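PDB 6N2C: tapirin from Caldicellulosiruptor hydrothermalis, which binds cellulose and is thought to let the bacterium adhere to plant biomass, through a C-terminal beta-helix domain that also carries a zinc ion. Local coordinates for residues A[380-385]-A[399-404]; A[513-518]-A[553-558]; A[259-264]-A[280-285]. All blocks are in the same frame, centred on the assembly; numbering follows the deposited sequence. Where two conformers were deposited one is given.

Contact 1: A[380-385]-A[399-404]; sequences NLKIDG and TITISN
Asp384 and Asn404 stand side by side and point the same way at the ends of two parallel strands, their carboxylate and amide planes turned 35° apart. Asn404 ND2 donates to Asp384 OD1 at 3.0 Å, almost straight at the hydrogen and within its own amide plane, reaching the syn side of the oxygen from 28° out of the carboxylate plane. With CG anti to the backbone N (chi1 175°), the Asp384 carboxylate is carried to the side of Asn404 and Ser403, and Ser403 OG makes a weak, unsettled bond to Asp384 OD1 at 3.3 Å. An alanine at Asp384 would probably leave the Asn404 amide without this acceptor and free to turn. At the other end, Asn380 OD1 accepts Thr399 N at 2.9 Å, in the plane of its own carbonyl, while a water bridges it to Thr399 OG1. Between these ends runs an in-register parallel ladder, with Thr401 N 2.8 Å from Leu381 O. Buried Leu381, Ile383 and Ile400 line the inward face of the beta-helix, where Leu381 CB meets Ile400 CG1 at 4.2 Å; Ile402 shares that face, its end leading away to touch Ile426. On the face of Lys382 and Asp384, Lys382 NZ, Ile383 O and Ser403 OG share one water. Asn380 thus extends the ladder at its start, Asp384 ties Asn404 at its end, and aliphatic packing holds the inward face.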
ATOM      1  N   ASN A 380      19.846 -15.793 -13.257  1.00 20.30           N
ATOM      2  CA  ASN A 380      19.438 -16.682 -14.303  1.00 21.46           C
ATOM      3  C   ASN A 380      18.433 -15.980 -15.180  1.00 20.61           C
ATOM      4  O   ASN A 380      17.544 -15.279 -14.674  1.00 20.28           O
ATOM      5  CB  ASN A 380      18.870 -17.971 -13.743  1.00 19.85           C
ATOM      6  CG  ASN A 380      19.907 -18.808 -13.024  1.00 26.35           C
ATOM      7  OD1 ASN A 380      21.039 -19.011 -13.491  1.00 21.36           O
ATOM      8  ND2 ASN A 380      19.497 -19.360 -11.867  1.00 31.54           N
ATOM      9  N   LEU A 381      18.560 -16.197 -16.493  1.00 21.33           N
ATOM     10  CA  LEU A 381      17.649 -15.674 -17.514  1.00 18.87           C
ATOM     11  C   LEU A 381      17.014 -16.843 -18.229  1.00 21.36           C
ATOM     12  O   LEU A 381      17.750 -17.687 -18.755  1.00 19.09           O
ATOM     13  CB  LEU A 381      18.388 -14.885 -18.519  1.00 20.40           C
ATOM     14  CG  LEU A 381      17.598 -14.285 -19.721  1.00 21.53           C
ATOM     15  CD1 LEU A 381      16.539 -13.369 -19.200  1.00 21.34           C
ATOM     16  CD2 LEU A 381      18.467 -13.515 -20.651  1.00 23.03           C
ATOM     17  N   LYS A 382      15.671 -16.914 -18.249  1.00 18.50           N
ATOM     18  CA  LYS A 382      14.928 -17.921 -19.026  1.00 20.92           C
ATOM     19  C   LYS A 382      14.064 -17.221 -20.036  1.00 19.82           C
ATOM     20  O   LYS A 382      13.308 -16.328 -19.679  1.00 22.61           O
ATOM     21  CB  LYS A 382      14.044 -18.815 -18.146  1.00 22.21           C
ATOM     22  CG  LYS A 382      13.250 -19.864 -18.911  1.00 25.40           C
ATOM     23  CD  LYS A 382      12.496 -20.741 -17.928  1.00 28.12           C
ATOM     24  CE  LYS A 382      11.654 -21.795 -18.593  1.00 31.75           C
ATOM     25  NZ  LYS A 382      12.394 -22.840 -19.427  1.00 33.65           N
ATOM     26  N   ILE A 383      14.243 -17.550 -21.322  1.00 20.58           N
ATOM     27  CA  ILE A 383      13.443 -17.050 -22.433  1.00 22.31           C
ATOM     28  C   ILE A 383      12.832 -18.319 -23.104  1.00 24.22           C
ATOM     29  O   ILE A 383      13.565 -19.273 -23.426  1.00 21.53           O
ATOM     30  CB  ILE A 383      14.300 -16.279 -23.411  1.00 24.31           C
ATOM     31  CG1 ILE A 383      14.720 -14.944 -22.790  1.00 24.47           C
ATOM     32  CG2 ILE A 383      13.527 -15.995 -24.690  1.00 26.44           C
ATOM     33  CD1 ILE A 383      15.717 -14.215 -23.604  1.00 26.47           C
ATOM     34  N   ASP A 384      11.487 -18.373 -23.149  1.00 23.49           N
ATOM     35  CA  ASP A 384      10.761 -19.433 -23.801  1.00 22.41           C
ATOM     36  C   ASP A 384       9.863 -18.783 -24.824  1.00 25.39           C
ATOM     37  O   ASP A 384       8.924 -18.005 -24.488  1.00 23.49           O
ATOM     38  CB  ASP A 384      10.037 -20.289 -22.758  1.00 23.04           C
ATOM     39  CG  ASP A 384       9.151 -21.348 -23.374  1.00 29.22           C
ATOM     40  OD1 ASP A 384       9.294 -21.588 -24.550  1.00 31.18           O
ATOM     41  OD2 ASP A 384       8.332 -21.885 -22.625  1.00 34.14           O
ATOM     42  N   GLY A 385      10.130 -19.041 -26.086  1.00 25.92           N
ATOM     43  CA  GLY A 385       9.373 -18.444 -27.170  1.00 26.42           C
ATOM     44  C   GLY A 385       9.891 -17.184 -27.755  1.00 26.95           C
ATOM     45  O   GLY A 385      10.954 -16.704 -27.352  1.00 24.19           O
ATOM     46  N   THR A 399      23.025 -18.701 -15.525  1.00 17.83           N
ATOM     47  CA  THR A 399      22.813 -19.468 -16.744  1.00 18.46           C
ATOM     48  C   THR A 399      21.663 -18.810 -17.512  1.00 17.91           C
ATOM     49  O   THR A 399      20.635 -18.371 -16.923  1.00 17.77           O
ATOM     50  CB  THR A 399      22.438 -20.885 -16.299  1.00 21.52           C
ATOM     51  OG1 THR A 399      23.574 -21.455 -15.598  1.00 23.02           O
ATOM     52  CG2 THR A 399      22.060 -21.741 -17.460  1.00 23.00           C
ATOM     53  N   ILE A 400      21.793 -18.800 -18.831  1.00 18.75           N
ATOM     54  CA  ILE A 400      20.712 -18.403 -19.757  1.00 20.39           C
ATOM     55  C   ILE A 400      20.148 -19.714 -20.303  1.00 21.12           C
ATOM     56  O   ILE A 400      20.906 -20.538 -20.913  1.00 21.32           O
ATOM     57  CB  ILE A 400      21.241 -17.575 -20.909  1.00 21.26           C
ATOM     58  CG1 ILE A 400      21.826 -16.292 -20.401  1.00 21.53           C
ATOM     59  CG2 ILE A 400      20.161 -17.233 -21.937  1.00 21.07           C
ATOM     60  CD1 ILE A 400      22.364 -15.325 -21.407  1.00 21.95           C
ATOM     61  N   THR A 401      18.832 -19.905 -20.092  1.00 20.07           N
ATOM     62  CA  THR A 401      18.118 -21.052 -20.586  1.00 22.94           C
ATOM     63  C   THR A 401      17.183 -20.527 -21.707  1.00 24.30           C
ATOM     64  O   THR A 401      16.311 -19.670 -21.470  1.00 22.41           O
ATOM     65  CB  THR A 401      17.369 -21.715 -19.449  1.00 24.10           C
ATOM     66  OG1 THR A 401      18.340 -22.221 -18.512  1.00 24.84           O
ATOM     67  CG2 THR A 401      16.577 -22.899 -19.967  1.00 28.55           C
ATOM     68  N   ILE A 402      17.387 -21.041 -22.927  0.63 23.37           N
ATOM     69  CA  ILE A 402      16.536 -20.691 -24.051  0.63 24.94           C
ATOM     70  C   ILE A 402      15.782 -21.930 -24.564  0.63 24.56           C
ATOM     71  O   ILE A 402      16.287 -23.068 -24.497  0.63 19.86           O
ATOM     72  CB  ILE A 402      17.304 -20.008 -25.170  0.63 24.57           C
ATOM     73  CG1 ILE A 402      18.579 -20.802 -25.569  0.63 25.15           C
ATOM     74  CG2 ILE A 402      17.702 -18.603 -24.743  0.63 25.29           C
ATOM     75  CD1 ILE A 402      19.125 -20.383 -26.924  0.63 26.38           C
ATOM     76  N   SER A 403      14.558 -21.682 -25.006  1.00 24.90           N
ATOM     77  CA  SER A 403      13.743 -22.738 -25.653  1.00 26.04           C
ATOM     78  C   SER A 403      12.740 -22.136 -26.571  1.00 30.33           C
ATOM     79  O   SER A 403      12.310 -20.992 -26.402  1.00 22.97           O
ATOM     80  CB  SER A 403      13.096 -23.621 -24.628  1.00 26.94           C
ATOM     81  OG  SER A 403      12.216 -22.912 -23.802  1.00 30.84           O
ATOM     82  N   ASN A 404      12.315 -22.939 -27.568  1.00 28.56           N
ATOM     83  CA  ASN A 404      11.277 -22.506 -28.534  1.00 29.74           C
ATOM     84  C   ASN A 404      11.616 -21.189 -29.117  1.00 27.80           C
ATOM     85  O   ASN A 404      10.766 -20.385 -29.416  1.00 26.73           O
ATOM     86  CB  ASN A 404       9.913 -22.543 -27.893  1.00 29.94           C
ATOM     87  CG  ASN A 404       9.563 -23.927 -27.442  1.00 32.15           C
ATOM     88  OD1 ASN A 404       9.580 -24.865 -28.261  1.00 32.86           O
ATOM     89  ND2 ASN A 404       9.242 -24.091 -26.143  1.00 29.72           N
TER
HETATM   90  O   HOH W   1      22.925 -20.739 -12.827  0.94 45.29           O
HETATM   91  O   HOH W   2      13.538 -21.745 -21.593  1.00 25.39           O

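Contact 2: A[513-518]-A[553-558]; sequences QIFVIT and VRMPQP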
ATOM      1  N   GLN A 513     -19.950  17.644  16.154  1.00 18.69           N
ATOM      2  CA  GLN A 513     -18.835  16.739  16.125  1.00 15.51           C
ATOM      3  C   GLN A 513     -18.997  15.662  17.132  1.00 15.51           C
ATOM      4  O   GLN A 513     -19.571  15.858  18.173  1.00 13.68           O
ATOM      5  CB  GLN A 513     -17.526  17.472  16.289  1.00 14.70           C
ATOM      6  CG  GLN A 513     -17.251  18.677  15.341  1.00 15.79           C
ATOM      7  CD  GLN A 513     -16.130  19.596  15.708  1.00 17.31           C
ATOM      8  OE1 GLN A 513     -15.578  19.498  16.825  1.00 18.35           O
ATOM      9  NE2 GLN A 513     -15.809  20.567  14.822  1.00 16.49           N
ATOM     10  N   ILE A 514     -18.394  14.497  16.815  1.00 14.32           N
ATOM     11  CA  ILE A 514     -18.551  13.301  17.626  1.00 14.39           C
ATOM     12  C   ILE A 514     -17.176  12.725  17.879  1.00 15.16           C
ATOM     13  O   ILE A 514     -16.459  12.444  16.936  1.00 14.93           O
ATOM     14  CB  ILE A 514     -19.462  12.267  16.937  1.00 16.39           C
ATOM     15  CG1 ILE A 514     -20.904  12.769  16.725  1.00 16.89           C
ATOM     16  CG2 ILE A 514     -19.479  10.958  17.696  1.00 17.83           C
ATOM     17  CD1 ILE A 514     -21.618  12.945  17.991  1.00 21.04           C
ATOM     18  N   PHE A 515     -16.847  12.498  19.155  1.00 13.80           N
ATOM     19  CA  PHE A 515     -15.556  11.913  19.512  1.00 14.42           C
ATOM     20  C   PHE A 515     -15.809  10.708  20.420  1.00 14.54           C
ATOM     21  O   PHE A 515     -16.326  10.869  21.537  1.00 15.10           O
ATOM     22  CB  PHE A 515     -14.685  12.976  20.223  1.00 14.94           C
ATOM     23  CG  PHE A 515     -14.449  14.152  19.391  1.00 13.53           C
ATOM     24  CD1 PHE A 515     -13.447  14.201  18.451  1.00 13.52           C
ATOM     25  CD2 PHE A 515     -15.328  15.266  19.489  1.00 13.98           C
ATOM     26  CE1 PHE A 515     -13.244  15.318  17.650  1.00 12.65           C
ATOM     27  CE2 PHE A 515     -15.142  16.330  18.672  1.00 12.82           C
ATOM     28  CZ  PHE A 515     -14.112  16.390  17.805  1.00 13.17           C
ATOM     29  N   VAL A 516     -15.435   9.529  19.936  1.00 14.14           N
ATOM     30  CA  VAL A 516     -15.623   8.259  20.656  1.00 13.34           C
ATOM     31  C   VAL A 516     -14.322   7.550  20.886  1.00 14.15           C
ATOM     32  O   VAL A 516     -13.557   7.305  19.946  1.00 13.71           O
ATOM     33  CB  VAL A 516     -16.645   7.367  19.940  1.00 15.09           C
ATOM     34  CG1 VAL A 516     -16.867   6.108  20.755  1.00 16.39           C
ATOM     35  CG2 VAL A 516     -17.943   8.054  19.753  1.00 14.55           C
ATOM     36  N   ILE A 517     -14.016   7.226  22.156  1.00 13.83           N
ATOM     37  CA  ILE A 517     -12.848   6.477  22.505  1.00 14.32           C
ATOM     38  C   ILE A 517     -13.308   5.336  23.406  1.00 16.44           C
ATOM     39  O   ILE A 517     -13.789   5.642  24.530  1.00 13.50           O
ATOM     40  CB  ILE A 517     -11.800   7.305  23.219  1.00 14.46           C
ATOM     41  CG1 ILE A 517     -11.356   8.528  22.363  1.00 14.04           C
ATOM     42  CG2 ILE A 517     -10.559   6.415  23.494  1.00 14.64           C
ATOM     43  CD1 ILE A 517     -12.217   9.763  22.632  1.00 13.64           C
ATOM     44  N   THR A 518     -13.154   4.087  22.981  1.00 14.71           N
ATOM     45  CA  THR A 518     -13.888   3.017  23.716  1.00 14.81           C
ATOM     46  C   THR A 518     -13.179   1.715  23.742  1.00 16.42           C
ATOM     47  O   THR A 518     -12.352   1.427  22.865  1.00 16.04           O
ATOM     48  CB  THR A 518     -15.255   2.786  23.129  1.00 13.97           C
ATOM     49  OG1 THR A 518     -15.941   1.748  23.894  1.00 17.45           O
ATOM     50  CG2 THR A 518     -15.237   2.351  21.684  1.00 15.52           C
ATOM     51  N   VAL A 553     -11.613  15.600  12.626  1.00 14.34           N
ATOM     52  CA  VAL A 553     -11.404  16.840  13.305  1.00 16.59           C
ATOM     53  C   VAL A 553     -10.616  16.493  14.588  1.00 15.07           C
ATOM     54  O   VAL A 553     -10.994  15.563  15.291  1.00 14.72           O
ATOM     55  CB  VAL A 553     -12.746  17.478  13.708  1.00 17.78           C
ATOM     56  CG1 VAL A 553     -12.613  18.684  14.710  1.00 19.44           C
ATOM     57  CG2 VAL A 553     -13.537  17.870  12.482  1.00 18.47           C
ATOM     58  N   ARG A 554      -9.568  17.261  14.878  0.55 15.72           N
ATOM     59  CA  ARG A 554      -8.854  17.107  16.171  0.55 15.34           C
ATOM     60  C   ARG A 554      -9.782  17.069  17.380  0.55 14.17           C
ATOM     61  O   ARG A 554     -10.728  17.882  17.517  0.55 15.02           O
ATOM     62  CB  ARG A 554      -7.769  18.178  16.266  0.55 17.70           C
ATOM     63  CG  ARG A 554      -6.810  18.038  17.427  0.55 17.78           C
ATOM     64  CD  ARG A 554      -5.668  19.075  17.280  0.55 20.51           C
ATOM     65  NE  ARG A 554      -4.627  18.852  18.277  0.55 21.35           N
ATOM     66  CZ  ARG A 554      -4.561  19.380  19.503  0.55 20.48           C
ATOM     67  NH1 ARG A 554      -5.457  20.265  20.008  0.55 23.77           N
ATOM     68  NH2 ARG A 554      -3.535  19.007  20.255  0.55 23.53           N
ATOM     69  N   MET A 555      -9.520  16.137  18.298  1.00 12.49           N
ATOM     70  CA  MET A 555     -10.269  16.101  19.513  1.00 12.45           C
ATOM     71  C   MET A 555     -10.219  17.458  20.262  1.00 12.88           C
ATOM     72  O   MET A 555      -9.123  18.084  20.290  1.00 14.20           O
ATOM     73  CB  MET A 555      -9.717  14.984  20.469  1.00 13.36           C
ATOM     74  CG  MET A 555     -10.123  13.556  20.015  1.00 14.03           C
ATOM     75  SD  MET A 555      -9.529  12.310  21.233  0.89 14.60           S
ATOM     76  CE  MET A 555      -7.874  12.200  20.882  1.00 14.43           C
ATOM     77  N   PRO A 556     -11.295  17.772  20.970  1.00 13.73           N
ATOM     78  CA  PRO A 556     -11.269  19.047  21.707  1.00 15.69           C
ATOM     79  C   PRO A 556     -10.164  18.930  22.822  1.00 18.22           C
ATOM     80  O   PRO A 556      -9.928  17.846  23.414  1.00 14.01           O
ATOM     81  CB  PRO A 556     -12.640  19.124  22.310  1.00 15.58           C
ATOM     82  CG  PRO A 556     -13.507  18.253  21.419  1.00 16.09           C
ATOM     83  CD  PRO A 556     -12.625  17.157  20.999  1.00 14.86           C
ATOM     84  N   GLN A 557      -9.564  20.073  23.119  1.00 17.07           N
ATOM     85  CA  GLN A 557      -8.460  20.060  24.058  1.00 17.47           C
ATOM     86  C   GLN A 557      -8.839  19.479  25.412  1.00 15.59           C
ATOM     87  O   GLN A 557      -7.996  18.807  25.971  1.00 17.96           O
ATOM     88  CB  GLN A 557      -7.810  21.460  24.167  1.00 19.44           C
ATOM     89  CG  GLN A 557      -6.484  21.423  24.937  1.00 17.99           C
ATOM     90  CD  GLN A 557      -5.445  20.581  24.232  1.00 17.50           C
ATOM     91  OE1 GLN A 557      -5.166  20.769  23.070  1.00 22.49           O
ATOM     92  NE2 GLN A 557      -4.827  19.715  24.963  1.00 22.71           N
ATOM     93  N   PRO A 558     -10.031  19.734  25.939  1.00 16.34           N
ATOM     94  CA  PRO A 558     -10.376  19.181  27.264  1.00 18.01           C
ATOM     95  C   PRO A 558     -10.465  17.638  27.209  1.00 17.16           C
ATOM     96  O   PRO A 558     -10.118  16.944  28.188  1.00 16.19           O
ATOM     97  CB  PRO A 558     -11.738  19.728  27.572  1.00 18.26           C
ATOM     98  CG  PRO A 558     -11.979  20.814  26.566  1.00 22.47           C
ATOM     99  CD  PRO A 558     -11.016  20.751  25.489  1.00 19.64           C
TER
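Residues 513-517 of the strand and the loop 553-556 run 74° apart, with no hydrogen bond between them, and Phe515 and Met555 bring their CA atoms to 6.7 Å. The Phe515 ring carries the contact. Pro556 CD lies 3.5 Å from the centroid of the Phe515 ring and only 11° off its normal, a CH-pi contact in which the two side chains meet tip to tip. Val553 O comes to the ring edge near its plane, 3.3 Å from Phe515 CE1, where the slightly positive aromatic C-H faces a carbonyl oxygen. Met555 crosses the ring obliquely and sets its CG 3.7 Å from Phe515 CD1; with SD extended from CB (chi2 -177°), it also brings SD 4.0 Å from Ile517 CD1. At the start of the strand the Gln513 side chain crosses that of Val553 at about a right angle, NE2 and OE1 of Gln513 both 3.7 Å from Val553 CG1. Pro556 is the N-cap of helix 557-565, whose Leu559 also touches Phe515, so the contact lays the start of this helix on the beta-helix strand. The side chain of Val553 comes about 4 Å from that of Asp532, which binds zinc with His530 and Glu551. Without cross-segment hydrogen bonds, the fit is likely to rest on dispersion and on the two electrostatic characters of an aromatic ring, its face receiving proline C-H and its edge a carbonyl oxygen.

Contact 3: A[259-264]-A[280-285]; sequences ITFNGN and ISLSGK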
ATOM      1  N   ILE A 259      -2.111  -6.350   0.245  1.00 14.68           N
ATOM      2  CA  ILE A 259      -3.088  -5.385  -0.252  1.00 15.25           C
ATOM      3  C   ILE A 259      -3.804  -6.076  -1.413  1.00 15.88           C
ATOM      4  O   ILE A 259      -3.162  -6.404  -2.422  1.00 17.91           O
ATOM      5  CB  ILE A 259      -2.449  -4.099  -0.723  1.00 15.50           C
ATOM      6  CG1 ILE A 259      -1.505  -3.492   0.412  1.00 17.35           C
ATOM      7  CG2 ILE A 259      -3.496  -3.126  -1.222  1.00 14.68           C
ATOM      8  CD1 ILE A 259      -0.812  -2.195   0.001  1.00 17.23           C
ATOM      9  N   THR A 260      -5.106  -6.265  -1.265  1.00 16.42           N
ATOM     10  CA  THR A 260      -5.864  -7.128  -2.206  1.00 17.90           C
ATOM     11  C   THR A 260      -6.904  -6.291  -2.896  1.00 17.48           C
ATOM     12  O   THR A 260      -7.776  -5.760  -2.235  1.00 18.08           O
ATOM     13  CB  THR A 260      -6.454  -8.345  -1.532  1.00 19.57           C
ATOM     14  OG1 THR A 260      -5.498  -9.025  -0.719  1.00 19.49           O
ATOM     15  CG2 THR A 260      -7.062  -9.288  -2.560  1.00 22.44           C
ATOM     16  N   PHE A 261      -6.770  -6.158  -4.216  1.00 15.61           N
ATOM     17  CA  PHE A 261      -7.684  -5.437  -5.065  1.00 18.42           C
ATOM     18  C   PHE A 261      -8.782  -6.414  -5.472  1.00 17.90           C
ATOM     19  O   PHE A 261      -8.487  -7.567  -5.798  1.00 20.38           O
ATOM     20  CB  PHE A 261      -6.969  -4.891  -6.277  1.00 16.92           C
ATOM     21  CG  PHE A 261      -6.056  -3.739  -6.007  1.00 16.66           C
ATOM     22  CD1 PHE A 261      -4.776  -3.921  -5.479  1.00 17.12           C
ATOM     23  CD2 PHE A 261      -6.480  -2.433  -6.219  1.00 17.53           C
ATOM     24  CE1 PHE A 261      -3.965  -2.801  -5.196  1.00 17.86           C
ATOM     25  CE2 PHE A 261      -5.672  -1.314  -5.961  1.00 18.32           C
ATOM     26  CZ  PHE A 261      -4.399  -1.517  -5.445  1.00 18.71           C
ATOM     27  N   ASN A 262     -10.010  -5.965  -5.421  1.00 18.34           N
ATOM     28  CA  ASN A 262     -11.202  -6.683  -5.926  1.00 20.02           C
ATOM     29  C   ASN A 262     -12.080  -5.698  -6.622  1.00 18.01           C
ATOM     30  O   ASN A 262     -12.151  -4.556  -6.241  1.00 17.94           O
ATOM     31  CB  ASN A 262     -12.050  -7.257  -4.796  1.00 18.12           C
ATOM     32  CG  ASN A 262     -11.300  -8.239  -3.970  1.00 23.81           C
ATOM     33  OD1 ASN A 262     -11.061  -9.365  -4.417  1.00 23.42           O
ATOM     34  ND2 ASN A 262     -10.769  -7.779  -2.788  1.00 19.98           N
ATOM     35  N   GLY A 263     -12.835  -6.183  -7.639  1.00 18.70           N
ATOM     36  CA  GLY A 263     -13.978  -5.460  -8.144  1.00 17.79           C
ATOM     37  C   GLY A 263     -13.657  -4.520  -9.302  1.00 18.13           C
ATOM     38  O   GLY A 263     -14.542  -3.920  -9.937  1.00 20.33           O
ATOM     39  N   ASN A 264     -12.358  -4.392  -9.605  1.00 17.43           N
ATOM     40  CA  ASN A 264     -11.833  -3.578 -10.601  1.00 17.22           C
ATOM     41  C   ASN A 264     -12.021  -2.071 -10.362  1.00 16.97           C
ATOM     42  O   ASN A 264     -12.773  -1.639  -9.470  1.00 16.99           O
ATOM     43  CB  ASN A 264     -12.434  -3.915 -12.014  1.00 18.31           C
ATOM     44  CG  ASN A 264     -12.050  -5.330 -12.548  1.00 22.54           C
ATOM     45  OD1 ASN A 264     -11.384  -6.186 -11.912  1.00 23.25           O
ATOM     46  ND2 ASN A 264     -12.429  -5.525 -13.729  1.00 26.77           N
ATOM     47  N   ILE A 280       0.632  -7.860  -2.870  1.00 14.22           N
ATOM     48  CA  ILE A 280      -0.135  -6.825  -3.461  1.00 15.56           C
ATOM     49  C   ILE A 280      -0.673  -7.377  -4.736  1.00 15.98           C
ATOM     50  O   ILE A 280       0.125  -7.750  -5.607  1.00 16.73           O
ATOM     51  CB  ILE A 280       0.695  -5.525  -3.736  1.00 14.33           C
ATOM     52  CG1 ILE A 280       1.242  -4.984  -2.392  1.00 16.00           C
ATOM     53  CG2 ILE A 280      -0.189  -4.498  -4.479  1.00 13.50           C
ATOM     54  CD1 ILE A 280       2.108  -3.728  -2.624  1.00 16.68           C
ATOM     55  N   SER A 281      -1.971  -7.538  -4.814  1.00 15.45           N
ATOM     56  CA  SER A 281      -2.602  -8.267  -5.943  1.00 15.95           C
ATOM     57  C   SER A 281      -3.660  -7.482  -6.669  1.00 17.70           C
ATOM     58  O   SER A 281      -4.685  -7.131  -6.036  1.00 17.21           O
ATOM     59  CB  SER A 281      -3.152  -9.602  -5.401  1.00 20.02           C
ATOM     60  OG  SER A 281      -3.894 -10.267  -6.455  1.00 25.79           O
ATOM     61  N   LEU A 282      -3.450  -7.216  -7.995  1.00 14.97           N
ATOM     62  CA  LEU A 282      -4.389  -6.430  -8.776  1.00 18.27           C
ATOM     63  C   LEU A 282      -5.535  -7.324  -9.371  1.00 17.19           C
ATOM     64  O   LEU A 282      -5.355  -8.562  -9.477  1.00 19.73           O
ATOM     65  CB  LEU A 282      -3.730  -5.569  -9.866  1.00 18.84           C
ATOM     66  CG  LEU A 282      -3.043  -4.316  -9.263  1.00 20.65           C
ATOM     67  CD1 LEU A 282      -1.792  -4.661  -8.428  1.00 21.85           C
ATOM     68  CD2 LEU A 282      -2.639  -3.470 -10.428  1.00 22.79           C
ATOM     69  N   SER A 283      -6.669  -6.737  -9.616  1.00 17.92           N
ATOM     70  CA  SER A 283      -7.883  -7.432 -10.100  1.00 19.23           C
ATOM     71  C   SER A 283      -8.232  -7.233 -11.562  1.00 19.36           C
ATOM     72  O   SER A 283      -8.991  -8.045 -12.124  1.00 17.80           O
ATOM     73  CB  SER A 283      -9.145  -7.145  -9.239  1.00 20.22           C
ATOM     74  OG  SER A 283      -9.622  -5.817  -9.367  1.00 18.20           O
ATOM     75  N   GLY A 284      -7.760  -6.146 -12.158  1.00 16.98           N
ATOM     76  CA  GLY A 284      -8.132  -5.647 -13.466  1.00 17.96           C
ATOM     77  C   GLY A 284      -8.648  -4.227 -13.460  1.00 16.36           C
ATOM     78  O   GLY A 284      -9.333  -3.822 -12.492  1.00 15.87           O
ATOM     79  N   LYS A 285      -8.212  -3.418 -14.421  1.00 13.83           N
ATOM     80  CA  LYS A 285      -8.556  -2.015 -14.482  1.00 17.09           C
ATOM     81  C   LYS A 285      -8.199  -1.327 -13.102  1.00 16.53           C
ATOM     82  O   LYS A 285      -8.835  -0.380 -12.702  1.00 17.14           O
ATOM     83  CB  LYS A 285     -10.017  -1.776 -14.790  1.00 22.92           C
ATOM     84  CG  LYS A 285     -10.398  -2.240 -16.185  1.00 27.69           C
ATOM     85  CD  LYS A 285     -10.256  -1.045 -17.091  1.00 40.26           C
ATOM     86  CE  LYS A 285     -11.637  -0.577 -17.436  1.00 45.96           C
ATOM     87  NZ  LYS A 285     -12.099  -1.216 -18.694  1.00 49.05           N
TER
HETATM   88  O   HOH W   3      -6.644  -9.680  -6.388  1.00 28.80           O
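Phe261 lays one face of its ring against Leu282, whose CG stands 4.2 Å above the ring plane and is displaced toward the rim. The ring edge meets the neighbouring strand: Ser281 O lies in its plane, 3.3 Å from Phe261 CD1, and Ile280 CG2 approaches CE1 at the edge, near the plane. That one carbonyl oxygen also accepts the Phe261 backbone N at 2.9 Å, so backbone and ring of a single residue converge on it. The ring is also stacked with Phe241 and touches Ile288. Ile259 and Ile280 lie side by side, pointing the same way, with Ile259 CB 4.1 Å from Ile280 CG1. This repetition of like residues at matching positions of successive coils is the aliphatic and aromatic stacking of a parallel beta-helix, in which strands 259-260 and 279-281 are consecutive rungs. Ser281 N donates to Ile259 O at 2.9 Å, and on the face of Thr260 and Ser281 a water links Phe261 O with Ser281 OG. Past the strands the pairing changes character. Ser283 OG, held between the backbone N and the carbonyl carbon (chi1 70°), accepts Asn264 N at 3.1 Å through a bent bond, and the same hydroxyl is bonded to Asp286 OD2 in its own turn. Gly263 and Gly284 adopt positive phi values as the two segments leave the ladder, and Asn264 CA approaches Gly284 O at 3.1 Å, a CA-H...O contact between the turns.

Contacts 1 and 3 hold the same element, the parallel ladder that includes strands 380-384, 400-403, 259-260 and 279-281, with their centres 30 Å apart. Contact 1 lies at an end of that ladder, since 400-403 is one of its two outermost strands, whereas contact 3 lies 12 Å from the centre of the chain. All three are partly buried; contact 3 has the most buried residues, and contact 1 as many exposed as buried. Both ladder contacts pair inward aliphatic residues, but contact 3 adds a buried aromatic ring and contact 1 a carboxylate-amide pair. Contact 2, across the chain's centre from contact 1, swaps ladder bonds for packing by a segment whose Val553 lies near the zinc site.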